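Local coordinates for choline dehydrogenase and related flavoproteins (Aspergillus oryzae, PDB 3Q9T), which oxidises formate as a formate oxidase of the glucose-methanol-choline oxidoreductase family, with a bound 8-formyl-FAD cofactor, at residues A[67-72]-A[446-451]; A[301-306]-A[428-433]; A[305-310]-A[422-427]. One frame throughout, in Å; residues are numbered along the deposited sequence.

Contact 1 (A[67-72]-A[446-451]); sequences YKTTMV and INLNFF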
ATOM      1  N   TYR A  67      -3.663 -13.618   1.414  1.00 15.70           N
ATOM      2  CA  TYR A  67      -3.388 -12.711   2.521  1.00 18.01           C
ATOM      3  C   TYR A  67      -3.023 -11.288   2.096  1.00 20.40           C
ATOM      4  O   TYR A  67      -2.301 -11.068   1.108  1.00 17.71           O
ATOM      5  CB  TYR A  67      -2.224 -13.244   3.358  1.00 10.75           C
ATOM      6  CG  TYR A  67      -2.444 -14.606   3.964  1.00 18.42           C
ATOM      7  CD1 TYR A  67      -3.456 -14.820   4.889  1.00 19.72           C
ATOM      8  CD2 TYR A  67      -1.610 -15.678   3.640  1.00 15.63           C
ATOM      9  CE1 TYR A  67      -3.653 -16.072   5.462  1.00 19.12           C
ATOM     10  CE2 TYR A  67      -1.801 -16.924   4.201  1.00 14.29           C
ATOM     11  CZ  TYR A  67      -2.822 -17.112   5.112  1.00 14.96           C
ATOM     12  OH  TYR A  67      -3.014 -18.338   5.676  1.00 16.76           O
ATOM     13  N   LYS A  68      -3.488 -10.328   2.883  1.00 15.94           N
ATOM     14  CA  LYS A  68      -2.879  -9.009   2.910  1.00 16.73           C
ATOM     15  C   LYS A  68      -1.541  -9.130   3.628  1.00 17.95           C
ATOM     16  O   LYS A  68      -1.460  -9.795   4.668  1.00 14.22           O
ATOM     17  CB  LYS A  68      -3.754  -8.039   3.703  1.00 15.86           C
ATOM     18  CG  LYS A  68      -5.118  -7.744   3.077  1.00 16.47           C
ATOM     19  CD  LYS A  68      -5.916  -6.831   3.985  1.00 16.37           C
ATOM     20  CE  LYS A  68      -7.107  -6.213   3.257  1.00 21.53           C
ATOM     21  NZ  LYS A  68      -7.921  -5.405   4.214  1.00 21.32           N
ATOM     22  N   THR A  69      -0.493  -8.517   3.076  1.00 14.17           N
ATOM     23  CA  THR A  69       0.754  -8.365   3.814  1.00 13.74           C
ATOM     24  C   THR A  69       1.548  -7.117   3.453  1.00 15.62           C
ATOM     25  O   THR A  69       1.569  -6.687   2.303  1.00 14.22           O
ATOM     26  CB  THR A  69       1.690  -9.643   3.775  1.00 17.98           C
ATOM     27  OG1 THR A  69       2.786  -9.437   2.887  1.00 18.13           O
ATOM     28  CG2 THR A  69       0.950 -10.874   3.408  1.00  8.13           C
ATOM     29  N   THR A  70       2.186  -6.536   4.462  1.00 17.90           N
ATOM     30  CA  THR A  70       3.053  -5.381   4.274  1.00 16.04           C
ATOM     31  C   THR A  70       4.381  -5.831   3.673  1.00 19.69           C
ATOM     32  O   THR A  70       5.110  -6.641   4.265  1.00 18.50           O
ATOM     33  CB  THR A  70       3.325  -4.653   5.616  1.00 20.51           C
ATOM     34  OG1 THR A  70       2.098  -4.157   6.153  1.00 23.34           O
ATOM     35  CG2 THR A  70       4.321  -3.486   5.436  1.00 19.42           C
ATOM     36  N   MET A  71       4.685  -5.290   2.500  1.00 18.34           N
ATOM     37  CA  MET A  71       5.874  -5.667   1.743  1.00 20.51           C
ATOM     38  C   MET A  71       7.079  -4.902   2.245  1.00 17.80           C
ATOM     39  O   MET A  71       8.153  -5.467   2.452  1.00 17.26           O
ATOM     40  CB  MET A  71       5.654  -5.383   0.257  1.00 22.16           C
ATOM     41  CG  MET A  71       4.536  -6.233  -0.361  1.00 15.31           C
ATOM     42  SD  MET A  71       5.055  -7.949  -0.647  1.00 25.70           S
ATOM     43  CE  MET A  71       3.603  -8.813  -0.061  1.00 17.06           C
ATOM     44  N   VAL A  72       6.896  -3.602   2.422  1.00 15.15           N
ATOM     45  CA  VAL A  72       7.929  -2.780   3.001  1.00 15.48           C
ATOM     46  C   VAL A  72       7.361  -1.776   3.977  1.00 20.35           C
ATOM     47  O   VAL A  72       6.265  -1.249   3.779  1.00 19.09           O
ATOM     48  CB  VAL A  72       8.875  -2.139   1.926  1.00 25.62           C
ATOM     49  CG1 VAL A  72       8.358  -2.370   0.528  1.00 18.94           C
ATOM     50  CG2 VAL A  72       9.132  -0.680   2.204  1.00 17.96           C
ATOM     51  N   ILE A 446       1.053  -9.517   8.855  1.00 17.82           N
ATOM     52  CA  ILE A 446       2.279  -9.952   8.204  1.00 18.56           C
ATOM     53  C   ILE A 446       3.058  -8.758   7.672  1.00 17.69           C
ATOM     54  O   ILE A 446       2.584  -8.029   6.801  1.00 19.68           O
ATOM     55  CB  ILE A 446       1.981 -10.942   7.024  1.00 19.60           C
ATOM     56  CG1 ILE A 446       1.035 -12.071   7.478  1.00 15.61           C
ATOM     57  CG2 ILE A 446       3.281 -11.493   6.435  1.00 12.44           C
ATOM     58  CD1 ILE A 446       0.673 -13.085   6.389  1.00 18.44           C
ATOM     59  N   ASN A 447       4.252  -8.568   8.218  1.00 17.31           N
ATOM     60  CA  ASN A 447       5.193  -7.579   7.719  1.00 19.75           C
ATOM     61  C   ASN A 447       6.495  -8.247   7.257  1.00 20.41           C
ATOM     62  O   ASN A 447       7.172  -8.895   8.061  1.00 20.90           O
ATOM     63  CB  ASN A 447       5.489  -6.548   8.800  1.00 17.67           C
ATOM     64  CG  ASN A 447       6.556  -5.573   8.378  1.00 17.33           C
ATOM     65  OD1 ASN A 447       6.778  -5.365   7.194  1.00 15.30           O
ATOM     66  ND2 ASN A 447       7.252  -4.993   9.349  1.00 19.84           N
ATOM     67  N   LEU A 448       6.822  -8.117   5.967  1.00 16.30           N
ATOM     68  CA  LEU A 448       8.009  -8.767   5.392  1.00 18.49           C
ATOM     69  C   LEU A 448       9.268  -7.926   5.549  1.00 17.68           C
ATOM     70  O   LEU A 448      10.377  -8.418   5.398  1.00  9.75           O
ATOM     71  CB  LEU A 448       7.799  -9.065   3.899  1.00 14.31           C
ATOM     72  CG  LEU A 448       6.766 -10.134   3.552  1.00 16.33           C
ATOM     73  CD1 LEU A 448       6.510 -10.196   2.059  1.00 12.42           C
ATOM     74  CD2 LEU A 448       7.249 -11.473   4.082  1.00 16.25           C
ATOM     75  N   ASN A 449       9.077  -6.635   5.791  1.00 16.39           N
ATOM     76  CA  ASN A 449      10.179  -5.741   6.086  1.00 17.27           C
ATOM     77  C   ASN A 449      11.262  -5.747   5.007  1.00 19.57           C
ATOM     78  O   ASN A 449      12.453  -5.677   5.307  1.00 17.66           O
ATOM     79  CB  ASN A 449      10.767  -6.064   7.459  1.00 11.86           C
ATOM     80  CG  ASN A 449      11.603  -4.923   8.021  1.00 21.91           C
ATOM     81  OD1 ASN A 449      11.272  -3.751   7.834  1.00 20.74           O
ATOM     82  ND2 ASN A 449      12.696  -5.262   8.709  1.00 18.42           N
ATOM     83  N   PHE A 450      10.835  -5.824   3.753  1.00 13.97           N
ATOM     84  CA  PHE A 450      11.752  -5.793   2.625  1.00 15.23           C
ATOM     85  C   PHE A 450      12.499  -4.462   2.599  1.00 16.16           C
ATOM     86  O   PHE A 450      11.902  -3.382   2.791  1.00 16.65           O
ATOM     87  CB  PHE A 450      10.983  -5.948   1.304  1.00 15.95           C
ATOM     88  CG  PHE A 450      10.553  -7.353   0.979  1.00 17.65           C
ATOM     89  CD1 PHE A 450      11.314  -8.455   1.376  1.00 15.09           C
ATOM     90  CD2 PHE A 450       9.412  -7.573   0.215  1.00 17.87           C
ATOM     91  CE1 PHE A 450      10.934  -9.737   1.043  1.00 14.71           C
ATOM     92  CE2 PHE A 450       9.010  -8.871  -0.110  1.00 15.75           C
ATOM     93  CZ  PHE A 450       9.778  -9.949   0.291  1.00 15.43           C
ATOM     94  N   PHE A 451      13.802  -4.532   2.353  1.00 13.94           N
ATOM     95  CA  PHE A 451      14.606  -3.337   2.122  1.00 13.87           C
ATOM     96  C   PHE A 451      14.732  -2.418   3.364  1.00 18.00           C
ATOM     97  O   PHE A 451      14.951  -1.213   3.243  1.00 16.52           O
ATOM     98  CB  PHE A 451      14.064  -2.577   0.908  1.00 10.11           C
ATOM     99  CG  PHE A 451      14.134  -3.370  -0.374  1.00 18.37           C
ATOM    100  CD1 PHE A 451      15.369  -3.707  -0.931  1.00 13.02           C
ATOM    101  CD2 PHE A 451      12.978  -3.790  -1.021  1.00 17.56           C
ATOM    102  CE1 PHE A 451      15.449  -4.436  -2.090  1.00 14.70           C
ATOM    103  CE2 PHE A 451      13.051  -4.533  -2.202  1.00 16.54           C
ATOM    104  CZ  PHE A 451      14.284  -4.855  -2.738  1.00 16.90           C
TER
HETATM  105  O   HOH W   1      -0.815  -8.235   7.029  1.00 15.49           O
HETATM  106  O   HOH W   2       0.360  -5.700   7.461  1.00 22.95           O

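Contact 2 (A[301-306]-A[428-433]); sequences GQNLMD and SDPGEV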
ATOM      1  N   GLY A 301       6.658 -16.306  15.531  1.00 18.22           N
ATOM      2  CA  GLY A 301       6.229 -15.254  14.616  1.00 17.36           C
ATOM      3  C   GLY A 301       7.340 -14.259  14.274  1.00 19.27           C
ATOM      4  O   GLY A 301       7.211 -13.502  13.320  1.00 14.29           O
ATOM      5  N   GLN A 302       8.415 -14.237  15.068  1.00 15.66           N
ATOM      6  CA  GLN A 302       9.568 -13.378  14.772  1.00 17.81           C
ATOM      7  C   GLN A 302      10.493 -14.005  13.731  1.00 16.97           C
ATOM      8  O   GLN A 302      10.324 -15.170  13.369  1.00 16.04           O
ATOM      9  CB  GLN A 302      10.339 -13.067  16.057  1.00 17.67           C
ATOM     10  CG  GLN A 302       9.479 -12.374  17.094  1.00 19.10           C
ATOM     11  CD  GLN A 302       8.894 -11.058  16.586  1.00 19.43           C
ATOM     12  OE1 GLN A 302       9.626 -10.159  16.166  1.00 20.93           O
ATOM     13  NE2 GLN A 302       7.570 -10.950  16.611  1.00 17.36           N
ATOM     14  N   ASN A 303      11.456 -13.231  13.232  1.00 16.03           N
ATOM     15  CA  ASN A 303      12.422 -13.759  12.266  1.00 16.26           C
ATOM     16  C   ASN A 303      11.818 -14.170  10.931  1.00 19.39           C
ATOM     17  O   ASN A 303      12.379 -15.000  10.223  1.00 16.83           O
ATOM     18  CB  ASN A 303      13.172 -14.955  12.851  1.00 13.32           C
ATOM     19  CG  ASN A 303      13.693 -14.679  14.244  1.00 18.60           C
ATOM     20  OD1 ASN A 303      14.408 -13.703  14.466  1.00 18.92           O
ATOM     21  ND2 ASN A 303      13.316 -15.523  15.197  1.00 14.38           N
ATOM     22  N   LEU A 304      10.672 -13.600  10.582  1.00 19.07           N
ATOM     23  CA  LEU A 304      10.116 -13.825   9.256  1.00 15.48           C
ATOM     24  C   LEU A 304      11.100 -13.276   8.214  1.00 17.72           C
ATOM     25  O   LEU A 304      11.390 -12.077   8.200  1.00 17.49           O
ATOM     26  CB  LEU A 304       8.771 -13.127   9.137  1.00 14.00           C
ATOM     27  CG  LEU A 304       8.231 -12.996   7.726  1.00 14.92           C
ATOM     28  CD1 LEU A 304       7.922 -14.382   7.208  1.00 12.52           C
ATOM     29  CD2 LEU A 304       7.011 -12.092   7.706  1.00 11.74           C
ATOM     30  N   MET A 305      11.630 -14.152   7.357  1.00 16.53           N
ATOM     31  CA  MET A 305      12.557 -13.721   6.303  1.00 20.31           C
ATOM     32  C   MET A 305      12.118 -14.245   4.940  1.00 21.35           C
ATOM     33  O   MET A 305      11.759 -15.423   4.799  1.00 15.88           O
ATOM     34  CB  MET A 305      13.991 -14.175   6.593  1.00 20.14           C
ATOM     35  CG  MET A 305      15.037 -13.403   5.807  1.00 27.26           C
ATOM     36  SD  MET A 305      15.367 -11.761   6.513  1.00 24.13           S
ATOM     37  CE  MET A 305      16.428 -11.113   5.226  1.00 21.10           C
ATOM     38  N   ASP A 306      12.136 -13.361   3.947  1.00 16.47           N
ATOM     39  CA  ASP A 306      11.679 -13.700   2.605  1.00 16.80           C
ATOM     40  C   ASP A 306      12.662 -13.067   1.615  1.00 18.17           C
ATOM     41  O   ASP A 306      13.523 -12.277   2.016  1.00 18.43           O
ATOM     42  CB  ASP A 306      10.258 -13.164   2.412  1.00 18.59           C
ATOM     43  CG  ASP A 306       9.567 -13.689   1.137  1.00 16.72           C
ATOM     44  OD1 ASP A 306      10.138 -14.513   0.411  1.00 15.26           O
ATOM     45  OD2 ASP A 306       8.422 -13.271   0.872  1.00 16.46           O
ATOM     46  N   SER A 428      18.670  -7.129   5.036  1.00 16.78           N
ATOM     47  CA  SER A 428      17.666  -6.462   5.862  1.00 19.92           C
ATOM     48  C   SER A 428      17.247  -7.362   7.025  1.00 20.50           C
ATOM     49  O   SER A 428      17.180  -8.586   6.874  1.00 20.86           O
ATOM     50  CB  SER A 428      16.439  -6.077   5.032  1.00 15.11           C
ATOM     51  OG  SER A 428      16.744  -5.009   4.161  1.00 17.58           O
ATOM     52  N   ASP A 429      16.993  -6.762   8.189  1.00 16.54           N
ATOM     53  CA  ASP A 429      16.438  -7.493   9.323  1.00 18.76           C
ATOM     54  C   ASP A 429      15.139  -8.175   8.906  1.00 19.88           C
ATOM     55  O   ASP A 429      14.489  -7.734   7.969  1.00 13.74           O
ATOM     56  CB  ASP A 429      16.151  -6.543  10.491  1.00 21.12           C
ATOM     57  CG  ASP A 429      17.415  -6.129  11.241  1.00 23.88           C
ATOM     58  OD1 ASP A 429      18.451  -6.808  11.100  1.00 23.27           O
ATOM     59  OD2 ASP A 429      17.370  -5.119  11.967  1.00 33.50           O
ATOM     60  N   PRO A 430      14.762  -9.246   9.612  1.00 19.09           N
ATOM     61  CA  PRO A 430      13.514  -9.975   9.373  1.00 17.59           C
ATOM     62  C   PRO A 430      12.289  -9.152   9.735  1.00 20.04           C
ATOM     63  O   PRO A 430      12.384  -8.208  10.514  1.00 19.99           O
ATOM     64  CB  PRO A 430      13.614 -11.169  10.324  1.00 20.00           C
ATOM     65  CG  PRO A 430      14.600 -10.765  11.359  1.00 21.37           C
ATOM     66  CD  PRO A 430      15.576  -9.866  10.671  1.00 20.78           C
ATOM     67  N   GLY A 431      11.148  -9.514   9.164  1.00 18.22           N
ATOM     68  CA  GLY A 431       9.886  -8.937   9.571  1.00 16.82           C
ATOM     69  C   GLY A 431       9.296  -9.773  10.694  1.00 20.69           C
ATOM     70  O   GLY A 431      10.008 -10.442  11.443  1.00 15.02           O
ATOM     71  N   GLU A 432       7.980  -9.749  10.804  1.00 18.69           N
ATOM     72  CA  GLU A 432       7.309 -10.520  11.840  1.00 18.78           C
ATOM     73  C   GLU A 432       5.896 -10.919  11.433  1.00 17.29           C
ATOM     74  O   GLU A 432       5.256 -10.287  10.573  1.00 15.53           O
ATOM     75  CB  GLU A 432       7.279  -9.731  13.161  1.00 19.58           C
ATOM     76  CG  GLU A 432       6.709  -8.305  13.028  1.00 21.45           C
ATOM     77  CD  GLU A 432       6.571  -7.608  14.373  1.00 41.49           C
ATOM     78  OE1 GLU A 432       6.177  -6.417  14.382  1.00 45.46           O
ATOM     79  OE2 GLU A 432       6.841  -8.247  15.424  1.00 39.01           O
ATOM     80  N   VAL A 433       5.416 -11.989  12.047  1.00 19.11           N
ATOM     81  CA  VAL A 433       4.008 -12.337  11.989  1.00 17.33           C
ATOM     82  C   VAL A 433       3.403 -12.102  13.367  1.00 19.81           C
ATOM     83  O   VAL A 433       3.871 -12.650  14.360  1.00 18.57           O
ATOM     84  CB  VAL A 433       3.815 -13.798  11.600  1.00 21.47           C
ATOM     85  CG1 VAL A 433       2.373 -14.218  11.810  1.00 20.04           C
ATOM     86  CG2 VAL A 433       4.238 -14.001  10.168  1.00 17.00           C
TER
HETATM   87  O   HOH W   3      11.525 -10.449  13.770  1.00 15.59           O

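Contact 3 (A[305-310]-A[422-427]); sequences MDHPGV and DLVRPI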
ATOM      1  N   MET A 305      11.630 -14.152   7.357  1.00 16.53           N
ATOM      2  CA  MET A 305      12.557 -13.721   6.303  1.00 20.31           C
ATOM      3  C   MET A 305      12.118 -14.245   4.940  1.00 21.35           C
ATOM      4  O   MET A 305      11.759 -15.423   4.799  1.00 15.88           O
ATOM      5  CB  MET A 305      13.991 -14.175   6.593  1.00 20.14           C
ATOM      6  CG  MET A 305      15.037 -13.403   5.807  1.00 27.26           C
ATOM      7  SD  MET A 305      15.367 -11.761   6.513  1.00 24.13           S
ATOM      8  CE  MET A 305      16.428 -11.113   5.226  1.00 21.10           C
ATOM      9  N   ASP A 306      12.136 -13.361   3.947  1.00 16.47           N
ATOM     10  CA  ASP A 306      11.679 -13.700   2.605  1.00 16.80           C
ATOM     11  C   ASP A 306      12.662 -13.067   1.615  1.00 18.17           C
ATOM     12  O   ASP A 306      13.523 -12.277   2.016  1.00 18.43           O
ATOM     13  CB  ASP A 306      10.258 -13.164   2.412  1.00 18.59           C
ATOM     14  CG  ASP A 306       9.567 -13.689   1.137  1.00 16.72           C
ATOM     15  OD1 ASP A 306      10.138 -14.513   0.411  1.00 15.26           O
ATOM     16  OD2 ASP A 306       8.422 -13.271   0.872  1.00 16.46           O
ATOM     17  N   HIS A 307      12.542 -13.412   0.335  1.00 16.78           N
ATOM     18  CA  HIS A 307      13.355 -12.781  -0.705  1.00 21.35           C
ATOM     19  C   HIS A 307      12.562 -11.661  -1.375  1.00 20.30           C
ATOM     20  O   HIS A 307      11.465 -11.912  -1.870  1.00 23.60           O
ATOM     21  CB  HIS A 307      13.684 -13.783  -1.805  1.00 17.16           C
ATOM     22  CG  HIS A 307      14.645 -14.860  -1.403  1.00 18.40           C
ATOM     23  ND1 HIS A 307      14.492 -16.167  -1.807  1.00 10.89           N
ATOM     24  CD2 HIS A 307      15.782 -14.822  -0.669  1.00 18.20           C
ATOM     25  CE1 HIS A 307      15.487 -16.892  -1.330  1.00 17.34           C
ATOM     26  NE2 HIS A 307      16.288 -16.100  -0.642  1.00 19.22           N
ATOM     27  N   PRO A 308      13.125 -10.440  -1.448  1.00 21.24           N
ATOM     28  CA  PRO A 308      12.404  -9.419  -2.217  1.00 18.72           C
ATOM     29  C   PRO A 308      12.709  -9.642  -3.692  1.00 20.80           C
ATOM     30  O   PRO A 308      13.786 -10.143  -4.006  1.00 17.08           O
ATOM     31  CB  PRO A 308      13.038  -8.114  -1.736  1.00 15.81           C
ATOM     32  CG  PRO A 308      14.459  -8.505  -1.424  1.00 17.27           C
ATOM     33  CD  PRO A 308      14.457  -9.969  -1.022  1.00 14.17           C
ATOM     34  N   GLY A 309      11.763  -9.325  -4.571  1.00 18.57           N
ATOM     35  CA  GLY A 309      11.957  -9.499  -5.992  1.00 14.28           C
ATOM     36  C   GLY A 309      11.514  -8.219  -6.668  1.00 23.38           C
ATOM     37  O   GLY A 309      10.497  -7.650  -6.282  1.00 16.78           O
ATOM     38  N   VAL A 310      12.298  -7.736  -7.631  1.00 16.91           N
ATOM     39  CA  VAL A 310      11.797  -6.718  -8.547  1.00 18.31           C
ATOM     40  C   VAL A 310      11.727  -7.285  -9.964  1.00 16.06           C
ATOM     41  O   VAL A 310      12.722  -7.325 -10.677  1.00 19.58           O
ATOM     42  CB  VAL A 310      12.634  -5.413  -8.517  1.00 17.77           C
ATOM     43  CG1 VAL A 310      12.174  -4.456  -9.624  1.00 17.36           C
ATOM     44  CG2 VAL A 310      12.532  -4.753  -7.151  1.00 14.51           C
ATOM     45  N   ASP A 422      15.492 -11.589  -8.242  1.00 18.65           N
ATOM     46  CA  ASP A 422      15.272 -12.081  -6.898  1.00 20.63           C
ATOM     47  C   ASP A 422      16.553 -11.911  -6.065  1.00 18.95           C
ATOM     48  O   ASP A 422      17.549 -12.584  -6.322  1.00 17.69           O
ATOM     49  CB  ASP A 422      14.885 -13.554  -7.014  1.00 19.10           C
ATOM     50  CG  ASP A 422      14.676 -14.224  -5.679  1.00 26.49           C
ATOM     51  OD1 ASP A 422      15.163 -13.701  -4.650  1.00 27.96           O
ATOM     52  OD2 ASP A 422      14.041 -15.304  -5.668  1.00 28.92           O
ATOM     53  N   LEU A 423      16.529 -11.009  -5.083  1.00 16.57           N
ATOM     54  CA  LEU A 423      17.692 -10.807  -4.191  1.00 15.03           C
ATOM     55  C   LEU A 423      17.679 -11.967  -3.200  1.00 25.19           C
ATOM     56  O   LEU A 423      16.804 -12.080  -2.323  1.00 15.69           O
ATOM     57  CB  LEU A 423      17.582  -9.490  -3.444  1.00 15.30           C
ATOM     58  CG  LEU A 423      18.775  -8.712  -2.890  1.00 30.68           C
ATOM     59  CD1 LEU A 423      18.358  -8.077  -1.566  1.00 18.56           C
ATOM     60  CD2 LEU A 423      20.041  -9.543  -2.720  1.00 18.99           C
ATOM     61  N   VAL A 424      18.649 -12.844  -3.355  1.00 18.59           N
ATOM     62  CA  VAL A 424      18.581 -14.154  -2.749  1.00 16.28           C
ATOM     63  C   VAL A 424      19.337 -14.157  -1.403  1.00 21.77           C
ATOM     64  O   VAL A 424      19.071 -14.969  -0.509  1.00 23.21           O
ATOM     65  CB  VAL A 424      19.115 -15.148  -3.813  1.00 23.73           C
ATOM     66  CG1 VAL A 424      20.280 -15.929  -3.315  1.00 26.88           C
ATOM     67  CG2 VAL A 424      17.978 -15.992  -4.396  1.00 17.88           C
ATOM     68  N   ARG A 425      20.237 -13.190  -1.247  1.00 18.49           N
ATOM     69  CA  ARG A 425      20.997 -12.996  -0.013  1.00 20.80           C
ATOM     70  C   ARG A 425      20.837 -11.568   0.520  1.00 19.16           C
ATOM     71  O   ARG A 425      21.802 -10.805   0.533  1.00 21.12           O
ATOM     72  CB  ARG A 425      22.476 -13.273  -0.275  1.00 15.55           C
ATOM     73  CG  ARG A 425      22.775 -14.756  -0.516  1.00 19.50           C
ATOM     74  CD  ARG A 425      23.246 -15.431   0.750  1.00 14.95           C
ATOM     75  NE  ARG A 425      22.288 -15.277   1.841  1.00 21.30           N
ATOM     76  CZ  ARG A 425      21.297 -16.125   2.111  1.00 21.29           C
ATOM     77  NH1 ARG A 425      21.086 -17.210   1.370  1.00 16.58           N
ATOM     78  NH2 ARG A 425      20.496 -15.878   3.124  1.00 16.38           N
ATOM     79  N   PRO A 426      19.618 -11.201   0.961  1.00 20.53           N
ATOM     80  CA  PRO A 426      19.415  -9.838   1.458  1.00 22.06           C
ATOM     81  C   PRO A 426      20.025  -9.726   2.847  1.00 19.04           C
ATOM     82  O   PRO A 426      20.302 -10.747   3.448  1.00 18.51           O
ATOM     83  CB  PRO A 426      17.890  -9.729   1.537  1.00 17.73           C
ATOM     84  CG  PRO A 426      17.453 -11.132   1.832  1.00 21.91           C
ATOM     85  CD  PRO A 426      18.395 -12.020   1.083  1.00 15.81           C
ATOM     86  N   ILE A 427      20.245  -8.520   3.341  1.00 21.45           N
ATOM     87  CA  ILE A 427      20.740  -8.377   4.703  1.00 23.48           C
ATOM     88  C   ILE A 427      19.813  -7.543   5.576  1.00 21.47           C
ATOM     89  O   ILE A 427      20.145  -7.262   6.727  1.00 23.80           O
ATOM     90  CB  ILE A 427      22.113  -7.719   4.726  1.00 23.81           C
ATOM     91  CG1 ILE A 427      22.033  -6.363   4.016  1.00 19.70           C
ATOM     92  CG2 ILE A 427      23.151  -8.669   4.124  1.00 15.81           C
ATOM     93  CD1 ILE A 427      23.202  -5.434   4.304  1.00 25.28           C
TER

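Contact 1 (A[67-72]-A[446-451])
I446 and T69 carry the centre of this contact, their side chains crossing obliquely where strand 67-74 runs beside the end of strand 445-447. The branched carbons meet directly, T69 CB lying 3.5 Å from I446 CB. With CG1 anti to the carbonyl carbon (chi1 -50°) and an extended chi2, I446 sends CD1 along the partner strand to T69 CG2 at 3.7 Å and on to the CB of Y67. M71 instead lies alongside both L448 and F450, pointing the same way as each. The M71 chain, bent at chi2 and chi3, brings SD to 3.8 Å from L448 CD1 and to 4.1 Å from F450 CE2, an oblique Met-aromatic contact, while L448 CB sits over the centre of one face of the F450 ring.

The backbones run in roughly the same direction, their end-to-end directions differing by 35°, and T70 and N447 form a single bridge. T70 N donates to I446 O, and L448 N donates to T70 O at 2.8 Å in an almost straight bond of 176°. A further backbone bond, F450 N to M71 O at 3.0 Å, ties the chains at the corner at M71. N447 OD1 accepts from N449 N, which makes an Asx turn. Water 1 joins K68 O to I446 N.

Y67 OH is hydrogen-bonded to E270, an FAD-binding residue, and K68 forms a salt bridge with E78 of the second subunit. Strand 77-81 pairs with 67-74 and touches T70, M71 and V72, while the side chain of F451 packs against helices 454-473 and 494-504.

Contact 2 (A[301-306]-A[428-433])
Q302 folds back toward E432 across a short, irregular antiparallel pairing of the weakly bonded strand 302-304 with strand 431-434, in which L304 and G431 are the hydrogen-bonded pair. From CB, CG stands anti to the carbonyl carbon (chi1 -59°), and a second bend at chi2 brings the amide alongside the E432 side chain, the two pointing the same way. CD passes 4.0 Å from E432 CB. At the tip NE2 donates to E432 OE2 at 3.0 Å, with the oxygen in the amide plane and its anti lone pair used. The amide and carboxylate planes are nevertheless 84° apart, so the two flat groups meet almost at right angles. The other branch, OE1, accepts from water 3, which also takes the N303 N-H and donates to G431 O.

Backbone bonds hold both ends of the pairing. V433 N reaches G301 O at 2.7 Å and nearly straight (174°), on a lone pair of the carbonyl. G431 N gives its hydrogen to L304 O, while the return bond from L304 N to G431 O is weak. Apolar groups fill in beside them: L304 CD2 meets V433 CG2 at 4.2 Å, and both residues also pack on helix 267-277. P430 CB lies 3.4 Å from N303 CA. M305, bent at chi2, lays SD beside P430 CA at 3.8 Å and takes CE on to the carbonyl oxygen of S428.

Chemically, a neutral amide faces a carboxylate through one N-H, so E432 gains a directed bond without a countercharge from Q302. That single bond, together with the three-way water, would be expected to fix the rotation of the Q302 amide.

Contact 3 (A[305-310]-A[422-427])
M305, P308, L423 and P426 make the apolar centre, where antiparallel strands 308-316 and 415-423 meet in a large mixed beta-sheet. M305 and P426 reach toward each other tip to tip, CE to CG at 3.5 Å. P308 crosses L423 obliquely, and its CG sits 3.8 Å from L423 CB. The two prolines meet more loosely, P308 CD lying 4.3 Å from P426 CB. Helix 454-473 adjoins this core through D456, which touches both L423 and P426.

Outward from the prolines stands H307, with CG anti to the carbonyl carbon. V424 lies alongside it, pointing the same way, and lays CG2 over one face of the imidazole, 4.2 Å from the ring centroid and 16° off the normal: a CH-pi contact. P426 CD lies at the ring edge, near its plane. ND1 is hydrogen-bonded to H510, whose ring stands at about 90° to that of H307, so the imidazole is held by its face and through its nitrogen. The H307 ring and the D422 carboxylate cross obliquely, their planes 63° apart.

Between these two segments the main chain supplies one hydrogen bond. L423 N donates to P308 O at 3.1 Å, nearly along the C=O axis, beside the non-hydrogen-bonded pair G309 and D422. Just before it, H307 N donates to D306 OD1, met from above the carboxylate plane; the other oxygen of D306, OD2, bonds to T507.

At the polar edge D422 OD1 is buried with no polar partner in the model, and its closest neighbour across the contact is a carbon, H307 CB, at 3.2 Å.

In the fold
From the N terminus, strand 67-74 comes first, and contact 1 closes the longest loop when the chain returns to it at 446-451. Contacts 2 and 3 both lie within that loop. They start from overlapping segments, sharing M305 and D306, and 422-427 precedes 428-433, so the loop of contact 3 sits within that of contact 2. Strands 302-304, 431-434 and 445-447 form one small antiparallel sheet; N447 O, 3.0 Å from E432 N, links contact 2 to contact 1. Contact 3 belongs to the larger mixed sheet, and F450 and F451 pack on H307 and P308, joining it to contact 1.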